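Local coordinates for homoserine dehydrogenase (Thermoplasma acidophilum, PDB 3ING), which probably catalyses the NADP-dependent interconversion of L-homoserine and aspartate semialdehyde, a step in the synthesis of threonine and methionine from aspartate, at residues N248-T253 with I269-D274; I179-N184 with I280-L285. One frame throughout, in Å; residues are numbered along the deposited sequence.

In the fold
From the N terminus, the chain passes through the NADP-binding Rossmann part before reaching helix 173-183; I179-N184 spans the C-terminal part of this helix and runs on past it. The chain then runs through helices 188-198, 206-209 and 212-226 to strand 249-258, turns, and returns along strand 261-270. Contact 1 closes this hairpin at its open end, N248-T253 against I269-D274. The loop beyond, I280-L285, comes back to helix 173-183 in contact 2, closing a far longer loop inside which contact 1 is nested. Both lie in the homoserine dehydrogenase family region. They touch directly, Ile-179 packing on Asp-249 and Leu-251, so the helix end, the hairpin and the loop leading to strand 286-291 are tied together.

Contact 1: N248-T253 with I269-D274; sequences NDRLVT and ISLNKD
Asp-249 with Ser-270 and Arg-250 with Ile-269 are antiparallel pairs at the open end of the hairpin of strands 249-258 and 261-270, on one flank of the five-stranded antiparallel sheet. Arg-250 and Ile-269 form the hydrogen-bonded pair, Ile-269 N lying 2.8 Å from Arg-250 O. Asp-249 and Ser-270 form the non-hydrogen-bonded pair; their side chains meet through OD1 and OG, at a separation too short to be trusted in detail. Beyond the strand ends, Asn-248 grips Leu-271 twice. Its backbone O accepts from Leu-271 N at 2.9 Å, and its ND2 gives Leu-271 O a 2.8 Å bond, with the acceptor near the amide plane. CG lies between the backbone N and the carbonyl carbon (chi1 64°), the position from which the amide reaches Leu-271 O. An alanine here would probably leave Leu-271 O without this amide partner, with only the backbone bond still joining the two residues. On the face of Arg-250 and Ile-269, Val-252 CB meets Ile-269 CD1 at 3.7 Å, the side chains crossing at about a right angle. Leu-271 CD1 presses on Arg-250 CG at 3.6 Å, while the guanidinium turns back, NH1 donating to Asp-249 O at 2.9 Å and also to Ala-247 O. These two carbonyl oxygens probably offset part of the charge that Arg-250 brings close to Arg-180.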
loop_
_atom_site.group_PDB
_atom_site.type_symbol
_atom_site.label_atom_id
_atom_site.label_comp_id
_atom_site.label_asym_id
_atom_site.label_seq_id
_atom_site.Cartn_x
_atom_site.Cartn_y
_atom_site.Cartn_z
ATOM N N ASN A 248 20.737 -16.946 9.073
ATOM C CA ASN A 248 19.537 -16.870 8.249
ATOM C C ASN A 248 18.220 -17.299 8.938
ATOM O O ASN A 248 17.185 -17.406 8.293
ATOM C CB ASN A 248 19.749 -17.628 6.927
ATOM C CG ASN A 248 19.960 -19.110 7.114
ATOM O OD1 ASN A 248 20.481 -19.549 8.144
ATOM N ND2 ASN A 248 19.579 -19.903 6.094
ATOM N N ASP A 249 18.242 -17.434 10.262
ATOM C CA ASP A 249 17.039 -17.769 11.015
ATOM C C ASP A 249 16.226 -16.504 11.309
ATOM O O ASP A 249 16.773 -15.478 11.764
ATOM C CB ASP A 249 17.366 -18.426 12.372
ATOM C CG ASP A 249 17.944 -19.827 12.243
ATOM O OD1 ASP A 249 17.745 -20.496 11.214
ATOM O OD2 ASP A 249 18.607 -20.249 13.203
ATOM N N ARG A 250 14.930 -16.626 11.063
ATOM C CA ARG A 250 13.943 -15.598 11.321
ATOM C C ARG A 250 12.670 -16.249 11.860
ATOM O O ARG A 250 12.345 -17.416 11.527
ATOM C CB ARG A 250 13.604 -14.852 10.051
ATOM C CG ARG A 250 14.766 -14.216 9.307
ATOM C CD ARG A 250 15.304 -12.980 9.998
ATOM N NE ARG A 250 16.288 -12.356 9.116
ATOM C CZ ARG A 250 17.553 -12.727 9.034
ATOM N NH1 ARG A 250 18.033 -13.716 9.778
ATOM N NH2 ARG A 250 18.363 -12.083 8.233
ATOM N N LEU A 251 11.952 -15.494 12.691
ATOM C CA LEU A 251 10.641 -15.904 13.180
ATOM C C LEU A 251 9.629 -15.375 12.157
ATOM O O LEU A 251 9.308 -14.180 12.093
ATOM C CB LEU A 251 10.389 -15.377 14.601
ATOM C CG LEU A 251 9.143 -15.866 15.367
ATOM C CD1 LEU A 251 7.851 -15.227 14.884
ATOM C CD2 LEU A 251 9.042 -17.418 15.348
ATOM N N VAL A 252 9.136 -16.287 11.339
ATOM C CA VAL A 252 8.241 -15.948 10.245
ATOM C C VAL A 252 6.811 -16.332 10.588
ATOM O O VAL A 252 6.545 -17.428 11.079
ATOM C CB VAL A 252 8.665 -16.701 8.943
ATOM C CG1 VAL A 252 7.696 -16.429 7.794
ATOM C CG2 VAL A 252 10.136 -16.312 8.533
ATOM N N THR A 253 5.907 -15.404 10.330
ATOM C CA THR A 253 4.487 -15.585 10.539
ATOM C C THR A 253 3.837 -15.818 9.177
ATOM O O THR A 253 3.944 -14.967 8.258
ATOM C CB THR A 253 3.847 -14.370 11.219
ATOM O OG1 THR A 253 4.449 -14.150 12.501
ATOM C CG2 THR A 253 2.332 -14.584 11.423
ATOM N N ILE A 269 12.464 -20.166 10.971
ATOM C CA ILE A 269 12.827 -20.747 9.703
ATOM C C ILE A 269 14.193 -20.237 9.249
ATOM O O ILE A 269 14.494 -19.052 9.388
ATOM C CB ILE A 269 11.856 -20.323 8.575
ATOM C CG1 ILE A 269 10.395 -20.483 8.969
ATOM C CG2 ILE A 269 12.103 -21.159 7.339
ATOM C CD1 ILE A 269 9.442 -20.162 7.817
ATOM N N SER A 270 14.988 -21.115 8.650
ATOM C CA SER A 270 16.248 -20.719 8.031
ATOM C C SER A 270 15.952 -20.385 6.588
ATOM O O SER A 270 15.721 -21.274 5.769
ATOM C CB SER A 270 17.281 -21.837 8.097
ATOM O OG SER A 270 17.667 -22.049 9.434
ATOM N N LEU A 271 15.994 -19.102 6.274
ATOM C CA LEU A 271 15.590 -18.630 4.961
ATOM C C LEU A 271 16.669 -18.773 3.905
ATOM O O LEU A 271 17.862 -18.685 4.191
ATOM C CB LEU A 271 15.184 -17.159 5.051
ATOM C CG LEU A 271 14.007 -16.851 5.982
ATOM C CD1 LEU A 271 13.780 -15.355 6.071
ATOM C CD2 LEU A 271 12.727 -17.571 5.506
ATOM N N ASN A 272 16.205 -19.017 2.679
ATOM C CA ASN A 272 17.032 -19.041 1.496
ATOM C C ASN A 272 17.485 -17.641 1.180
ATOM O O ASN A 272 16.766 -16.673 1.448
ATOM C CB ASN A 272 16.232 -19.620 0.315
ATOM C CG ASN A 272 16.847 -19.296 -1.044
ATOM O OD1 ASN A 272 16.246 -18.569 -1.859
ATOM N ND2 ASN A 272 18.046 -19.827 -1.299
ATOM N N LYS A 273 18.676 -17.556 0.585
ATOM C CA LYS A 273 19.311 -16.305 0.231
ATOM C C LYS A 273 18.439 -15.442 -0.642
ATOM O O LYS A 273 18.441 -14.241 -0.489
ATOM C CB LYS A 273 20.649 -16.572 -0.499
ATOM N N ASP A 274 17.698 -16.044 -1.559
ATOM C CA ASP A 274 16.861 -15.285 -2.489
ATOM C C ASP A 274 15.425 -15.015 -2.009
ATOM O O ASP A 274 14.612 -14.484 -2.752
ATOM C CB ASP A 274 16.850 -15.999 -3.839
ATOM C CG ASP A 274 18.254 -16.158 -4.402
ATOM O OD1 ASP A 274 18.994 -15.139 -4.415
ATOM O OD2 ASP A 274 18.623 -17.293 -4.808
#

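Contact 2: I179-N184 with I280-L285; sequences IRNMAN and IGMDGL. With EDO (1,2-ethanediol), chain F.
A type I beta turn, Gly-281 to Gly-284, and Ile-280 just before it meet the side chain of Arg-180 from near the end of helix 173-183. Arg-180 NH1 donates to Ile-280 O at 3.1 Å with an N-H...O angle of 156°, the acceptor slightly tilted from the guanidinium plane. NH2 gives a 2.9 Å bond to a water in that plane, which is weakly bonded to Ile-280 O as well. The turn, closed by Gly-284 N to Gly-281 O at 3.0 Å, belongs to the loop leading into strand 286-291 of the antiparallel sheet, and the salt bridge from Asp-283 to Lys-198 joins it to helix 188-198. Met-282, a selenomethionine in this crystal, sets its CA over one guanidinium face, off-centre and nearer the outer atoms. Its CG is anti to the backbone N (chi1 178°), and the chain, bent at chi2 and chi3, runs alongside the Arg-180 side chain in the reverse sense. SE rests 3.9 Å from Arg-180 CB and 3.3 Å from Asn-181 ND2, an amide nitrogen already donating to Tyr-177 O. A 1,2-ethanediol, probably a crystallisation additive, takes a weak bond from Arg-180 NH1 to its O1 at 2.7 Å.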
loop_
_atom_site.group_PDB
_atom_site.type_symbol
_atom_site.label_atom_id
_atom_site.label_comp_id
_atom_site.label_asym_id
_atom_site.label_seq_id
_atom_site.Cartn_x
_atom_site.Cartn_y
_atom_site.Cartn_z
ATOM N N ILE A 179 16.787 -13.007 17.995
ATOM C CA ILE A 179 17.350 -14.151 17.261
ATOM C C ILE A 179 18.539 -13.708 16.409
ATOM O O ILE A 179 19.602 -14.307 16.442
ATOM C CB ILE A 179 16.237 -14.797 16.358
ATOM C CG1 ILE A 179 15.191 -15.514 17.222
ATOM C CG2 ILE A 179 16.823 -15.771 15.353
ATOM C CD1 ILE A 179 13.950 -15.944 16.437
ATOM N N ARG A 180 18.369 -12.629 15.649
ATOM C CA ARG A 180 19.461 -12.189 14.764
ATOM C C ARG A 180 20.724 -11.754 15.510
ATOM O O ARG A 180 21.851 -12.035 15.086
ATOM C CB ARG A 180 18.967 -11.083 13.849
ATOM C CG ARG A 180 17.910 -11.595 12.896
ATOM C CD ARG A 180 17.426 -10.532 11.961
ATOM N NE ARG A 180 18.468 -10.096 11.044
ATOM C CZ ARG A 180 18.273 -9.299 9.996
ATOM N NH1 ARG A 180 17.076 -8.839 9.702
ATOM N NH2 ARG A 180 19.292 -8.984 9.230
ATOM N N ASN A 181 20.527 -11.039 16.605
ATOM C CA ASN A 181 21.622 -10.551 17.395
ATOM C C ASN A 181 22.277 -11.661 18.212
ATOM O O ASN A 181 23.482 -11.679 18.392
ATOM C CB ASN A 181 21.147 -9.401 18.282
ATOM C CG ASN A 181 21.098 -8.109 17.538
ATOM O OD1 ASN A 181 22.094 -7.405 17.481
ATOM N ND2 ASN A 181 19.990 -7.843 16.851
HETATM N N MSE A 182 21.482 -12.563 18.759
HETATM C CA MSE A 182 22.069 -13.707 19.437
HETATM C C MSE A 182 22.845 -14.605 18.449
HETATM O O MSE A 182 23.854 -15.220 18.828
HETATM C CB MSE A 182 21.000 -14.475 20.215
HETATM C CG MSE A 182 20.568 -13.657 21.439
HETATM SE SE MSE A 182 19.571 -14.692 22.672
HETATM C CE MSE A 182 21.009 -15.681 23.322
ATOM N N ALA A 183 22.399 -14.676 17.191
ATOM C CA ALA A 183 23.153 -15.415 16.178
ATOM C C ALA A 183 24.547 -14.791 16.061
ATOM O O ALA A 183 25.487 -15.499 15.795
ATOM C CB ALA A 183 22.442 -15.424 14.815
ATOM N N ASN A 184 24.671 -13.478 16.289
ATOM C CA ASN A 184 25.972 -12.797 16.267
ATOM C C ASN A 184 26.717 -12.902 17.591
ATOM O O ASN A 184 27.734 -12.244 17.790
ATOM C CB ASN A 184 25.805 -11.317 15.905
ATOM C CG ASN A 184 25.325 -11.110 14.474
ATOM O OD1 ASN A 184 25.463 -11.994 13.635
ATOM N ND2 ASN A 184 24.750 -9.939 14.192
ATOM N N ILE A 280 15.058 -7.846 4.295
ATOM C CA ILE A 280 14.671 -6.979 5.395
ATOM C C ILE A 280 15.819 -6.780 6.372
ATOM O O ILE A 280 16.396 -7.740 6.914
ATOM C CB ILE A 280 13.424 -7.502 6.093
ATOM C CG1 ILE A 280 12.277 -7.633 5.084
ATOM C CG2 ILE A 280 13.018 -6.576 7.278
ATOM C CD1 ILE A 280 11.088 -8.489 5.649
ATOM N N GLY A 281 16.125 -5.515 6.616
ATOM C CA GLY A 281 17.260 -5.134 7.448
ATOM C C GLY A 281 16.996 -5.372 8.918
ATOM O O GLY A 281 15.862 -5.622 9.351
HETATM N N MSE A 282 18.076 -5.292 9.684
HETATM C CA MSE A 282 18.067 -5.555 11.134
HETATM C C MSE A 282 16.995 -4.804 11.872
HETATM O O MSE A 282 16.445 -5.324 12.826
HETATM C CB MSE A 282 19.425 -5.145 11.732
HETATM C CG MSE A 282 19.532 -5.332 13.244
HETATM SE SE MSE A 282 19.392 -7.232 13.712
HETATM C CE MSE A 282 21.245 -7.800 13.253
ATOM N N ASP A 283 16.734 -3.562 11.471
ATOM C CA ASP A 283 15.750 -2.721 12.182
ATOM C C ASP A 283 14.387 -2.645 11.514
ATOM O O ASP A 283 13.510 -1.883 11.958
ATOM C CB ASP A 283 16.281 -1.300 12.316
ATOM C CG ASP A 283 17.504 -1.217 13.173
ATOM O OD1 ASP A 283 17.493 -1.829 14.251
ATOM O OD2 ASP A 283 18.484 -0.586 12.730
ATOM N N GLY A 284 14.175 -3.455 10.489
ATOM C CA GLY A 284 12.940 -3.359 9.737
ATOM C C GLY A 284 12.035 -4.556 9.883
ATOM O O GLY A 284 12.416 -5.565 10.491
ATOM N N LEU A 285 10.854 -4.441 9.275
ATOM C CA LEU A 285 9.869 -5.524 9.179
ATOM C C LEU A 285 9.354 -5.581 7.743
ATOM O O LEU A 285 9.606 -4.671 6.940
ATOM C CB LEU A 285 8.713 -5.274 10.147
ATOM C CG LEU A 285 9.016 -5.220 11.657
ATOM C CD1 LEU A 285 7.720 -4.889 12.491
ATOM C CD2 LEU A 285 9.551 -6.523 12.074
HETATM C C1 EDO F . 14.059 -8.160 11.852
HETATM O O1 EDO F . 14.927 -7.624 10.842
HETATM C C2 EDO F . 14.413 -7.626 13.243
HETATM O O2 EDO F . 13.602 -6.482 13.553
HETATM O O HOH W 1 19.737 -7.658 6.649
#